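Local coordinates for pyruvate kinase (PDB 6QXL), which probably catalyses the last step of glycolysis, moving the phosphate of phosphoenolpyruvate onto ADP to give pyruvate and ATP, at residues Pro113-Asp118 with Gly165-Pro170; Gly159-Gly164 with Gly252-Asp257; Asp179-Ala184 with Thr210-Lys215; Tyr190-Phe195 with Trp217-Ile222; Ile263-Ile268 with Val306-Asp311. One frame throughout, in Å; residues are numbered along the deposited sequence.

Contact 1. Residues Pro113-Asp118 with Gly165-Pro170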
# COMPACT_ATOMS: atom_id res chain seq x y z
N PRO A 113 18.97 17.39 49.11
CA PRO A 113 19.78 18.56 48.86
C PRO A 113 19.96 18.91 47.38
O PRO A 113 19.88 20.11 47.05
CB PRO A 113 21.14 18.17 49.45
CG PRO A 113 20.84 17.16 50.46
CD PRO A 113 19.67 16.41 49.95
N ASP A 114 20.17 17.90 46.51
CA ASP A 114 20.28 18.20 45.09
C ASP A 114 19.04 18.83 44.35
O ASP A 114 19.28 19.59 43.45
CB ASP A 114 20.63 17.02 44.23
CG ASP A 114 21.95 16.31 44.63
OD1 ASP A 114 22.93 17.02 44.87
OD2 ASP A 114 21.96 15.07 44.67
N LEU A 115 17.90 18.83 45.04
CA LEU A 115 16.75 19.59 44.51
C LEU A 115 17.11 21.08 44.31
O LEU A 115 16.84 21.68 43.26
CB LEU A 115 15.56 19.51 45.42
CG LEU A 115 14.31 20.22 44.88
CD1 LEU A 115 13.75 19.60 43.59
CD2 LEU A 115 13.16 20.16 45.88
N VAL A 116 17.70 21.66 45.32
CA VAL A 116 18.03 23.07 45.31
C VAL A 116 19.21 23.37 44.39
O VAL A 116 19.27 24.47 43.81
CB VAL A 116 18.35 23.57 46.75
CG1 VAL A 116 18.92 24.97 46.80
CG2 VAL A 116 17.15 23.47 47.66
N LYS A 117 20.09 22.40 44.23
CA LYS A 117 21.25 22.56 43.36
C LYS A 117 20.87 22.52 41.88
O LYS A 117 21.38 23.30 41.09
CB LYS A 117 22.30 21.46 43.65
CG LYS A 117 22.97 21.74 45.04
CD LYS A 117 24.18 20.92 45.39
CE LYS A 117 24.29 20.79 46.92
NZ LYS A 117 25.60 20.26 47.40
N ASP A 118 19.94 21.66 41.53
CA ASP A 118 19.54 21.44 40.14
C ASP A 118 18.53 22.47 39.65
O ASP A 118 18.51 22.80 38.47
CB ASP A 118 18.88 20.09 39.98
CG ASP A 118 19.86 18.92 40.32
OD1 ASP A 118 21.14 19.20 40.43
OD2 ASP A 118 19.30 17.79 40.50
N GLY A 165 11.80 17.91 33.58
CA GLY A 165 12.67 16.93 34.15
C GLY A 165 14.07 17.43 34.42
O GLY A 165 14.24 18.58 34.82
N GLY A 166 15.04 16.55 34.24
CA GLY A 166 16.45 16.87 34.37
C GLY A 166 17.02 16.94 35.78
O GLY A 166 18.07 17.51 35.97
N LEU A 167 16.29 16.42 36.75
CA LEU A 167 16.77 16.41 38.12
C LEU A 167 17.71 15.25 38.34
O LEU A 167 17.43 14.17 37.89
CB LEU A 167 15.62 16.36 39.11
CG LEU A 167 14.62 17.50 39.03
CD1 LEU A 167 13.65 17.37 40.17
CD2 LEU A 167 15.36 18.86 39.13
N THR A 168 18.79 15.46 39.03
CA THR A 168 19.67 14.42 39.50
C THR A 168 18.98 13.50 40.49
O THR A 168 18.22 13.97 41.31
CB THR A 168 20.87 15.10 40.20
OG1 THR A 168 21.60 15.82 39.21
CG2 THR A 168 21.74 14.09 40.98
N ALA A 169 19.14 12.21 40.28
CA ALA A 169 18.73 11.24 41.31
C ALA A 169 19.33 9.89 40.96
O ALA A 169 19.48 9.59 39.79
CB ALA A 169 17.21 11.16 41.34
N PRO A 170 19.58 9.04 41.95
CA PRO A 170 19.86 7.63 41.62
C PRO A 170 18.59 6.85 41.25
O PRO A 170 17.57 7.07 41.80
CB PRO A 170 20.51 7.09 42.88
CG PRO A 170 19.97 7.96 43.99
CD PRO A 170 19.58 9.30 43.41
O HOH W 1 17.46 16.43 42.35
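The backbones of Asp118 and Leu167 come within 6.1 Å of each other between CA atoms, and those of Asp114 and Thr168 within 6.8 Å, so one side of the short helix 113-118 lies against the irregular run 165-170. The polar centre is the Asp118 carboxylate. With CG anti to its own carbonyl carbon (chi1 -63°), the group faces the loop, and Thr168 N donates to Asp118 OD2 at 2.8 Å with an N-H...O angle of 151°. The donor approaches from above the carboxylate plane, 42° out of it, and the Asp118 and Thr168 side chains cross at about a right angle. A water adds a second donor to the same oxygen, 2.9 Å from Asp118 OD2, and also donates to Thr168 O at 2.8 Å, which ties both the N-H and the carbonyl of Thr168 to the helix, one directly and the other through water. Next to this polar cluster, Leu167 spreads its two methyls between two helix residues: CD2 touches Asp118 CB at 3.8 Å, while CD1 meets Leu115 CD1 at 4.1 Å. Leu167 also rests on Asn161 and Arg162 of strand 159-162, and its carbonyl is bound by Arg197. In pyruvate kinases this region belongs to the B domain and to the connection that returns from it to the barrel; here a helix of that domain holds the returning chain. Two donors converging on Asp118 OD2, a backbone N-H and a water, are consistent with an ionised carboxylate that fixes the course of the loop at Thr168.

Contact 2. Residues Gly159-Gly164 with Gly252-Asp257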
# COMPACT_ATOMS: atom_id res chain seq x y z
N GLY A 159 4.55 14.61 46.42
CA GLY A 159 5.61 14.56 45.42
C GLY A 159 5.83 15.91 44.78
O GLY A 159 4.95 16.77 44.73
N ILE A 160 7.06 16.11 44.35
CA ILE A 160 7.44 17.31 43.62
C ILE A 160 8.33 16.90 42.44
O ILE A 160 9.14 15.99 42.54
CB ILE A 160 8.16 18.32 44.56
CG1 ILE A 160 8.52 19.60 43.81
CG2 ILE A 160 9.39 17.74 45.17
CD1 ILE A 160 8.95 20.72 44.73
N ASN A 161 8.15 17.57 41.32
CA ASN A 161 9.03 17.41 40.17
C ASN A 161 9.16 18.72 39.44
O ASN A 161 8.40 19.62 39.66
CB ASN A 161 8.57 16.30 39.22
CG ASN A 161 9.73 15.72 38.35
OD1 ASN A 161 10.83 16.26 38.25
ND2 ASN A 161 9.47 14.57 37.76
N ARG A 162 10.14 18.82 38.56
CA ARG A 162 10.35 19.95 37.72
C ARG A 162 9.79 19.72 36.32
O ARG A 162 10.06 18.70 35.69
CB ARG A 162 11.82 20.24 37.66
CG ARG A 162 12.14 21.58 36.97
CD ARG A 162 13.47 22.09 37.00
NE ARG A 162 14.39 21.22 36.31
CZ ARG A 162 15.66 21.44 36.18
NH1 ARG A 162 16.24 22.63 36.56
NH2 ARG A 162 16.44 20.47 35.66
N ARG A 163 9.07 20.74 35.82
CA ARG A 163 8.59 20.73 34.47
C ARG A 163 9.86 20.68 33.57
O ARG A 163 10.72 21.50 33.64
CB ARG A 163 7.79 21.98 34.17
CG ARG A 163 7.21 22.08 32.76
CD ARG A 163 6.11 23.11 32.80
NE ARG A 163 4.83 22.46 33.03
CZ ARG A 163 3.74 23.02 33.63
NH1 ARG A 163 3.72 24.30 33.93
NH2 ARG A 163 2.66 22.30 33.79
N GLY A 164 9.91 19.69 32.70
CA GLY A 164 11.00 19.45 31.84
C GLY A 164 11.92 18.33 32.31
O GLY A 164 12.81 17.98 31.55
N GLY A 252 3.94 13.08 31.77
CA GLY A 252 3.30 14.32 31.35
C GLY A 252 3.91 15.55 32.01
O GLY A 252 4.06 16.58 31.39
N VAL A 253 4.28 15.42 33.28
CA VAL A 253 4.97 16.49 33.96
C VAL A 253 6.32 16.77 33.28
O VAL A 253 6.68 17.92 33.04
CB VAL A 253 5.16 16.17 35.44
CG1 VAL A 253 6.11 17.16 36.10
CG2 VAL A 253 3.84 16.18 36.18
N GLU A 254 7.05 15.70 32.95
CA GLU A 254 8.40 15.85 32.42
C GLU A 254 8.43 16.40 30.95
O GLU A 254 9.33 17.11 30.63
CB GLU A 254 9.18 14.55 32.60
CG GLU A 254 9.83 14.72 34.07
CD GLU A 254 11.00 13.95 34.31
OE1 GLU A 254 11.25 13.44 35.39
OE2 GLU A 254 11.86 13.76 33.40
N ILE A 255 7.51 15.96 30.13
CA ILE A 255 7.53 16.38 28.71
C ILE A 255 6.36 17.26 28.30
O ILE A 255 6.35 17.73 27.18
CB ILE A 255 7.61 15.17 27.75
CG1 ILE A 255 6.32 14.34 27.78
CG2 ILE A 255 8.78 14.31 28.10
CD1 ILE A 255 6.28 13.21 26.77
N GLY A 256 5.39 17.44 29.18
CA GLY A 256 4.18 18.22 28.88
C GLY A 256 3.02 17.39 28.36
O GLY A 256 3.21 16.52 27.52
N ASP A 257 1.83 17.62 28.87
CA ASP A 257 0.69 16.80 28.48
C ASP A 257 0.38 16.84 26.97
O ASP A 257 -0.08 15.87 26.41
CB ASP A 257 -0.52 16.98 29.40
CG ASP A 257 -1.04 18.41 29.46
OD1 ASP A 257 -0.70 19.21 28.55
OD2 ASP A 257 -1.79 18.76 30.43
O HOH W 2 13.47 15.42 36.87
O HOH W 3 4.76 19.85 31.79
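Asn161 and Glu254 form a polar bridge between two domains, from strand 159-162 of the inserted B domain to helix 248-255, which follows barrel strand 243-247. Asn161 ND2 donates to Glu254 OE1 at 3.2 Å and 158°. The acceptor lies close to the amide plane of Asn161, and OE1 offers its anti lone pair; amide and carboxylate planes stand 88° apart. A local bond helps set the amide's rotation: Arg162 N donates to Asn161 OD1 at 2.7 Å, which leaves ND2 facing the helix. A water donates to Asn161 OD1 and, weakly, to Glu254 OE1. The carboxylate is itself positioned by the barrel, through a salt bridge from OE1 to Arg224 and a bond from Ala225 N to OE2. This is the (beta/alpha)8 barrel of pyruvate kinase, and the same helix carries the magnesium ligand Asp250. Further along, the chain turns at Gly164, whose CA makes a CH...O contact with Glu254 O at 3.1 Å. Val253 CG1 packs against Asn161 CB at 4.1 Å, and the valine side chain also touches Arg296 of the second subunit. A second water accepts from Arg163 NE at 2.9 Å, in the guanidinium plane, and donates to Val253 O at 3.0 Å, while Arg163 NH1 forms its salt bridge with Glu124.

Contact 3. Residues Asp179-Ala184 with Thr210-Lys215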
# COMPACT_ATOMS: atom_id res chain seq x y z
N ASP A 179 12.90 -3.30 48.91
CA ASP A 179 11.66 -3.74 48.27
C ASP A 179 11.91 -4.80 47.19
O ASP A 179 11.07 -5.67 46.99
CB ASP A 179 10.90 -2.56 47.68
CG ASP A 179 10.39 -1.57 48.74
OD1 ASP A 179 10.04 -2.03 49.86
OD2 ASP A 179 10.32 -0.34 48.42
N ILE A 180 13.06 -4.74 46.52
CA ILE A 180 13.41 -5.79 45.58
C ILE A 180 13.49 -7.14 46.30
O ILE A 180 12.97 -8.15 45.81
CB ILE A 180 14.72 -5.48 44.82
CG1 ILE A 180 14.44 -4.39 43.77
CG2 ILE A 180 15.24 -6.70 44.11
CD1 ILE A 180 15.66 -3.82 43.06
N LYS A 181 14.13 -7.14 47.46
CA LYS A 181 14.21 -8.36 48.29
C LYS A 181 12.82 -8.79 48.74
O LYS A 181 12.50 -9.97 48.70
CB LYS A 181 15.12 -8.15 49.49
CG LYS A 181 16.58 -8.02 49.05
CD LYS A 181 17.54 -7.60 50.14
CE LYS A 181 18.87 -7.22 49.52
NZ LYS A 181 20.07 -7.41 50.40
N LEU A 182 12.01 -7.84 49.14
CA LEU A 182 10.64 -8.15 49.52
C LEU A 182 9.87 -8.78 48.36
O LEU A 182 9.13 -9.73 48.56
CB LEU A 182 9.93 -6.90 50.03
CG LEU A 182 8.46 -7.05 50.34
CD1 LEU A 182 8.21 -8.17 51.34
CD2 LEU A 182 7.85 -5.78 50.86
N ALA A 183 10.07 -8.25 47.16
CA ALA A 183 9.38 -8.77 45.98
C ALA A 183 9.81 -10.20 45.69
O ALA A 183 8.95 -11.08 45.47
CB ALA A 183 9.64 -7.88 44.77
N ALA A 184 11.11 -10.44 45.72
CA ALA A 184 11.64 -11.80 45.56
C ALA A 184 11.07 -12.75 46.61
O ALA A 184 10.65 -13.87 46.28
CB ALA A 184 13.16 -11.79 45.60
N THR A 210 17.90 -10.87 40.62
CA THR A 210 18.43 -12.23 40.51
C THR A 210 19.27 -12.58 41.74
O THR A 210 19.10 -13.66 42.31
CB THR A 210 19.26 -12.44 39.24
OG1 THR A 210 20.15 -11.38 39.06
CG2 THR A 210 18.32 -12.48 38.00
N GLU A 211 20.12 -11.66 42.18
CA GLU A 211 20.88 -11.83 43.45
C GLU A 211 19.98 -12.19 44.63
O GLU A 211 20.35 -13.00 45.44
CB GLU A 211 21.71 -10.58 43.78
CG GLU A 211 23.01 -10.48 42.95
CD GLU A 211 23.79 -9.17 43.12
OE1 GLU A 211 24.53 -8.77 42.20
OE2 GLU A 211 23.59 -8.48 44.14
N ALA A 212 18.77 -11.64 44.68
CA ALA A 212 17.82 -12.01 45.73
C ALA A 212 17.00 -13.24 45.40
O ALA A 212 16.08 -13.58 46.14
CB ALA A 212 16.89 -10.84 46.04
N GLY A 213 17.33 -13.94 44.32
CA GLY A 213 16.60 -15.14 43.91
C GLY A 213 15.22 -14.90 43.34
O GLY A 213 14.39 -15.81 43.37
N GLY A 214 14.96 -13.70 42.82
CA GLY A 214 13.65 -13.36 42.26
C GLY A 214 13.52 -13.81 40.81
O GLY A 214 14.45 -13.67 40.01
N LYS A 215 12.37 -14.39 40.48
CA LYS A 215 12.09 -14.84 39.12
C LYS A 215 11.20 -13.89 38.33
O LYS A 215 10.83 -14.17 37.20
CB LYS A 215 11.44 -16.23 39.19
CG LYS A 215 12.42 -17.31 39.68
CD LYS A 215 13.39 -17.78 38.58
CE LYS A 215 14.63 -18.46 39.13
NZ LYS A 215 14.32 -19.85 39.58
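Lys181 turns its CG anti to its own carbonyl carbon (chi1 -69°), which sets that methylene beside Ala212 CB at 4.1 Å; beyond CG the lysine chain runs extended. The partner segment carries the Schellman motif that ends helix 199-211, one of the helices on the outside of the (beta/alpha)8 barrel, and it rests on helix 174-185. Gly213 is the C-prime residue of that motif, its phi of 72° turning the chain out of the helix. Two backbone bonds close the motif, one from Gly214 N back to Leu209 O and the other from Gly213 N to Thr210 O at 2.7 Å. The reversal brings the chain leaving the helix close to the last turn of helix 174-185: CA atoms of Ala184 and Gly214 are 4.2 Å apart, whereas those of Lys181 and Ala212 stay at 5.7 Å. An approach this close suits the residues that make it, an alanine on one side and a glycine on the other. Ala212 CB settles between Lys181 and Ala184, which lie one helical turn apart, and meets the latter methyl group at 3.9 Å. The contact is apolar and lies near the surface, in keeping with its small buried area of 165 Å². Towards the interior the two helices continue to pack through Ile180, whose side chain lies on Leu208 and Leu209. The Ala184 methyl makes most of the contact with the turn: Ala184 CB stands 3.5 Å from Ala212 O and 3.7 Å from Gly214 CA.

Contact 4. Residues Tyr190-Phe195 with Trp217-Ile222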
# COMPACT_ATOMS: atom_id res chain seq x y z
N TYR A 190 5.79 -9.78 38.51
CA TYR A 190 6.36 -8.61 37.83
C TYR A 190 6.86 -7.62 38.87
O TYR A 190 6.27 -7.46 39.93
CB TYR A 190 5.30 -7.91 36.95
CG TYR A 190 4.93 -8.68 35.71
CD1 TYR A 190 5.74 -8.65 34.58
CD2 TYR A 190 3.77 -9.44 35.67
CE1 TYR A 190 5.39 -9.36 33.45
CE2 TYR A 190 3.42 -10.15 34.53
CZ TYR A 190 4.22 -10.08 33.43
OH TYR A 190 3.88 -10.81 32.33
N VAL A 191 7.95 -6.95 38.52
CA VAL A 191 8.48 -5.85 39.31
C VAL A 191 8.68 -4.66 38.38
O VAL A 191 9.30 -4.79 37.33
CB VAL A 191 9.82 -6.22 39.96
CG1 VAL A 191 10.49 -5.02 40.59
CG2 VAL A 191 9.58 -7.28 41.01
N ALA A 192 8.17 -3.50 38.79
CA ALA A 192 8.26 -2.29 37.98
C ALA A 192 9.26 -1.32 38.56
O ALA A 192 9.22 -1.01 39.75
CB ALA A 192 6.90 -1.62 37.88
N VAL A 193 10.16 -0.84 37.70
CA VAL A 193 11.18 0.13 38.09
C VAL A 193 10.69 1.53 37.73
O VAL A 193 10.28 1.77 36.61
CB VAL A 193 12.49 -0.16 37.36
CG1 VAL A 193 13.55 0.86 37.71
CG2 VAL A 193 12.96 -1.55 37.72
N SER A 194 10.76 2.45 38.70
CA SER A 194 10.35 3.83 38.48
C SER A 194 11.53 4.69 38.07
O SER A 194 12.67 4.46 38.49
CB SER A 194 9.71 4.41 39.72
OG SER A 194 8.53 3.71 40.08
N PHE A 195 11.23 5.65 37.20
CA PHE A 195 12.17 6.70 36.75
C PHE A 195 13.46 6.19 36.16
O PHE A 195 14.48 6.85 36.30
CB PHE A 195 12.50 7.72 37.92
CG PHE A 195 11.37 8.57 38.36
CD1 PHE A 195 10.85 9.61 37.63
CD2 PHE A 195 10.65 8.18 39.53
CE1 PHE A 195 9.68 10.29 38.06
CE2 PHE A 195 9.51 8.86 39.97
CZ PHE A 195 9.09 9.92 39.25
N TRP A 217 9.58 -10.88 36.11
CA TRP A 217 9.90 -10.10 34.92
C TRP A 217 9.87 -8.61 35.27
O TRP A 217 9.11 -8.18 36.13
CB TRP A 217 8.91 -10.42 33.81
CG TRP A 217 9.27 -11.62 33.00
CD1 TRP A 217 10.16 -12.59 33.33
CD2 TRP A 217 8.75 -11.97 31.71
NE1 TRP A 217 10.22 -13.53 32.34
CE2 TRP A 217 9.39 -13.16 31.32
CE3 TRP A 217 7.80 -11.40 30.86
CZ2 TRP A 217 9.12 -13.80 30.11
CZ3 TRP A 217 7.54 -12.03 29.64
CH2 TRP A 217 8.19 -13.23 29.29
N LEU A 218 10.70 -7.85 34.59
CA LEU A 218 10.89 -6.45 34.88
C LEU A 218 10.09 -5.52 33.97
O LEU A 218 10.11 -5.67 32.75
CB LEU A 218 12.35 -6.08 34.76
CG LEU A 218 13.24 -6.50 35.90
CD1 LEU A 218 14.65 -6.07 35.56
CD2 LEU A 218 12.81 -5.87 37.22
N VAL A 219 9.42 -4.54 34.58
CA VAL A 219 8.68 -3.53 33.85
C VAL A 219 9.38 -2.19 33.96
O VAL A 219 9.57 -1.69 35.05
CB VAL A 219 7.26 -3.37 34.40
CG1 VAL A 219 6.48 -2.39 33.52
CG2 VAL A 219 6.57 -4.72 34.47
N ALA A 220 9.75 -1.62 32.82
CA ALA A 220 10.30 -0.27 32.79
C ALA A 220 9.20 0.76 32.67
O ALA A 220 8.45 0.76 31.70
CB ALA A 220 11.28 -0.09 31.64
N LYS A 221 9.09 1.63 33.66
CA LYS A 221 8.14 2.72 33.62
C LYS A 221 8.74 3.89 32.86
O LYS A 221 9.75 4.42 33.27
CB LYS A 221 7.74 3.12 35.02
CG LYS A 221 6.94 2.03 35.72
CD LYS A 221 6.84 2.27 37.21
CE LYS A 221 6.01 3.50 37.54
NZ LYS A 221 5.74 3.61 38.99
N ILE A 222 8.12 4.28 31.76
CA ILE A 222 8.61 5.38 30.94
C ILE A 222 8.03 6.68 31.51
O ILE A 222 6.90 7.02 31.23
CB ILE A 222 8.23 5.20 29.46
CG1 ILE A 222 8.53 3.77 28.97
CG2 ILE A 222 8.93 6.22 28.59
CD1 ILE A 222 9.91 3.29 29.26
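Val191, Val193, Val219 and Lys221 knit two neighbouring parallel strands together with four backbone hydrogen bonds. Val191 N reaches Trp217 O at 2.9 Å, and Val219 N returns to Val191 O at 2.8 Å with an angle of 168°. Val193 N then binds Val219 O at 2.8 Å, and Lys221 N reaches Val193 O at a longer 3.2 Å. At the C-terminal end of the pair a side-chain bond takes over, Lys221 NZ donating to Ser194 OG at 3.0 Å. The lysine chain bends at chi3 (67°), and its CD lies 3.9 Å from Ala192 CB. With helix 199-211 between them, the strands form a beta-alpha-beta unit of the eight-stranded parallel barrel, and their directions differ by 28°. Tyr190 and Trp217, at the opposite end, lie side by side and point the same way; the tyrosine ring atom CE1 touches Trp217 CB at 3.7 Å. Tyr190 OH bonds to the carbonyl oxygen of Arg414, and the Trp217 ring makes a cation-pi contact with the arginine side chain. On the face carrying Val191 and Val193, Leu218 CD2 packs against Val191 CB at 4.1 Å, and the helix covers that face through Met202, Ala205 and Arg206. Ser194 OG also bonds to the carbonyl oxygen of Leu69, which can only accept, so its proton probably goes there while OG accepts from the lysine. Lys221 NZ in turn has a salt bridge to Asp68 and a hydrogen bond to bound malonate, so Ser194, Asp68 and the malonate together surround the amine at the C-terminal ends of the strands.

Contact 5. Residues Ile263-Ile268 with Val306-Asp311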
# COMPACT_ATOMS: atom_id res chain seq x y z
N ILE A 263 3.67 10.12 22.01
CA ILE A 263 4.62 9.28 22.71
C ILE A 263 3.95 7.99 23.22
O ILE A 263 4.54 6.92 23.15
CB ILE A 263 5.33 10.06 23.84
CG1 ILE A 263 6.34 11.05 23.28
CG2 ILE A 263 6.03 9.16 24.86
CD1 ILE A 263 5.84 12.44 22.95
N GLN A 264 2.71 8.08 23.70
CA GLN A 264 1.99 6.88 24.06
C GLN A 264 1.98 5.90 22.89
O GLN A 264 2.28 4.72 23.05
CB GLN A 264 0.56 7.17 24.51
CG GLN A 264 -0.22 5.91 24.88
CD GLN A 264 -1.65 6.19 25.29
OE1 GLN A 264 -1.91 6.97 26.18
NE2 GLN A 264 -2.59 5.51 24.66
N LYS A 265 1.66 6.41 21.70
CA LYS A 265 1.59 5.56 20.53
C LYS A 265 2.95 5.01 20.14
O LYS A 265 3.05 3.82 19.78
CB LYS A 265 0.92 6.29 19.37
CG LYS A 265 -0.60 6.29 19.50
CD LYS A 265 -1.27 7.46 18.82
CE LYS A 265 -2.75 7.21 18.45
NZ LYS A 265 -3.68 7.14 19.63
N LYS A 266 3.99 5.83 20.25
CA LYS A 266 5.32 5.36 19.93
C LYS A 266 5.78 4.27 20.88
O LYS A 266 6.26 3.22 20.44
CB LYS A 266 6.32 6.53 19.91
CG LYS A 266 7.74 6.13 19.45
CD LYS A 266 8.40 7.10 18.41
CE LYS A 266 9.02 8.37 18.94
NZ LYS A 266 9.80 8.88 17.80
N ILE A 267 5.59 4.49 22.17
CA ILE A 267 6.04 3.53 23.17
C ILE A 267 5.36 2.17 22.93
O ILE A 267 6.03 1.14 22.92
CB ILE A 267 5.74 4.02 24.59
CG1 ILE A 267 6.58 5.24 24.94
CG2 ILE A 267 6.02 2.91 25.60
CD1 ILE A 267 6.04 6.04 26.10
N ILE A 268 4.05 2.17 22.72
CA ILE A 268 3.33 0.93 22.52
C ILE A 268 3.88 0.20 21.30
O ILE A 268 4.19 -0.99 21.36
CB ILE A 268 1.83 1.18 22.38
CG1 ILE A 268 1.26 1.60 23.72
CG2 ILE A 268 1.12 -0.06 21.86
CD1 ILE A 268 -0.12 2.23 23.63
N VAL A 306 -6.81 0.67 23.58
CA VAL A 306 -7.05 -0.65 23.03
C VAL A 306 -6.77 -0.68 21.53
O VAL A 306 -6.15 -1.62 21.03
CB VAL A 306 -8.47 -1.12 23.35
CG1 VAL A 306 -8.79 -2.43 22.63
CG2 VAL A 306 -8.65 -1.30 24.86
N LEU A 307 -7.19 0.35 20.81
CA LEU A 307 -6.91 0.43 19.38
C LEU A 307 -5.43 0.68 19.10
O LEU A 307 -4.92 0.17 18.11
CB LEU A 307 -7.76 1.48 18.71
CG LEU A 307 -9.27 1.30 18.84
CD1 LEU A 307 -10.00 2.42 18.15
CD2 LEU A 307 -9.78 -0.02 18.33
N ASP A 308 -4.72 1.39 19.99
CA ASP A 308 -3.25 1.48 19.87
C ASP A 308 -2.58 0.10 20.07
O ASP A 308 -1.37 -0.03 19.85
CB ASP A 308 -2.65 2.45 20.89
CG ASP A 308 -3.19 3.89 20.79
OD1 ASP A 308 -3.47 4.35 19.65
OD2 ASP A 308 -3.33 4.57 21.85
N TYR A 309 -3.35 -0.90 20.51
CA TYR A 309 -2.86 -2.26 20.75
C TYR A 309 -1.96 -2.39 21.99
O TYR A 309 -0.96 -3.10 21.99
CB TYR A 309 -2.23 -2.92 19.49
CG TYR A 309 -2.87 -4.25 19.21
CD1 TYR A 309 -4.15 -4.30 18.64
CD2 TYR A 309 -2.26 -5.44 19.60
CE1 TYR A 309 -4.78 -5.51 18.42
CE2 TYR A 309 -2.89 -6.66 19.37
CZ TYR A 309 -4.15 -6.69 18.79
OH TYR A 309 -4.79 -7.88 18.58
N THR A 310 -2.35 -1.71 23.05
CA THR A 310 -1.76 -1.92 24.36
C THR A 310 -2.10 -3.32 24.83
O THR A 310 -3.15 -3.87 24.48
CB THR A 310 -2.27 -0.85 25.36
OG1 THR A 310 -1.39 -0.77 26.49
CG2 THR A 310 -3.68 -1.12 25.83
N ASP A 311 -1.23 -3.90 25.64
CA ASP A 311 -1.52 -5.19 26.25
C ASP A 311 -2.51 -5.03 27.39
O ASP A 311 -3.42 -5.84 27.55
CB ASP A 311 -0.29 -5.87 26.81
CG ASP A 311 0.54 -6.55 25.75
OD1 ASP A 311 1.33 -5.89 25.01
OD2 ASP A 311 0.45 -7.81 25.76
O HOH W 4 -3.62 7.55 22.73
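Lys265 NZ forms a salt bridge with Asp308 OD1 at 2.8 Å, met on the syn side and 16° out of the carboxylate plane. Asp308 lies at the C-terminal side of helix 296-307 of the (beta/alpha)8 barrel, within the Schellman motif in which Tyr309 takes positive phi (72°) and its N bonds back to Val306 O. The lysine bends at chi4, setting NZ beside the carboxylate, and its side chain crosses that of Asp308 at about a right angle. The other oxygen, OD2, receives a weak bond from Gln264 NE2 at 3.1 Å (129°) and a water hydrogen bond at 3.1 Å; the same water weakly accepts from Lys265 NZ. Both carboxylate oxygens are therefore engaged by helix 260-273. In the next shell, Gln264 OE1 is held by Arg248, and Lys265 NZ also donates to Asn304 of the second subunit, which brings the salt bridge to the subunit interface. Thr310 OG1 bonds to Thr280 on barrel strand 277-281, against which Ile268 also packs. Ile268 fills the inner side of the contact, its CG2 lying 3.2 Å from Asp308 O, while its CD1 sits 3.7 Å from Asp308 CB and 4.1 Å from Thr310 CB.

All five contacts belong to the barrel region and its inserted domain, and contact 4 is nearest the active site: Lys221 lies about 3 Å from malonate and about 4 Å from magnesium, whose ligands are Glu223 and Asp250. Contact 2 approaches that site from the inserted domain, Asn161 being about 8 Å from the metal, and meets contact 4 where Asn161 ND2 is 4.3 Å from Phe195 CE1. Contact 1 adjoins contact 2, with centres 13 Å apart. Contact 3 packs on contact 4 through Ala183 CB and Val191 CG2, 3.8 Å apart. Contact 5 lies across the chain's centre from contact 3 and, like contact 2, reaches the second subunit.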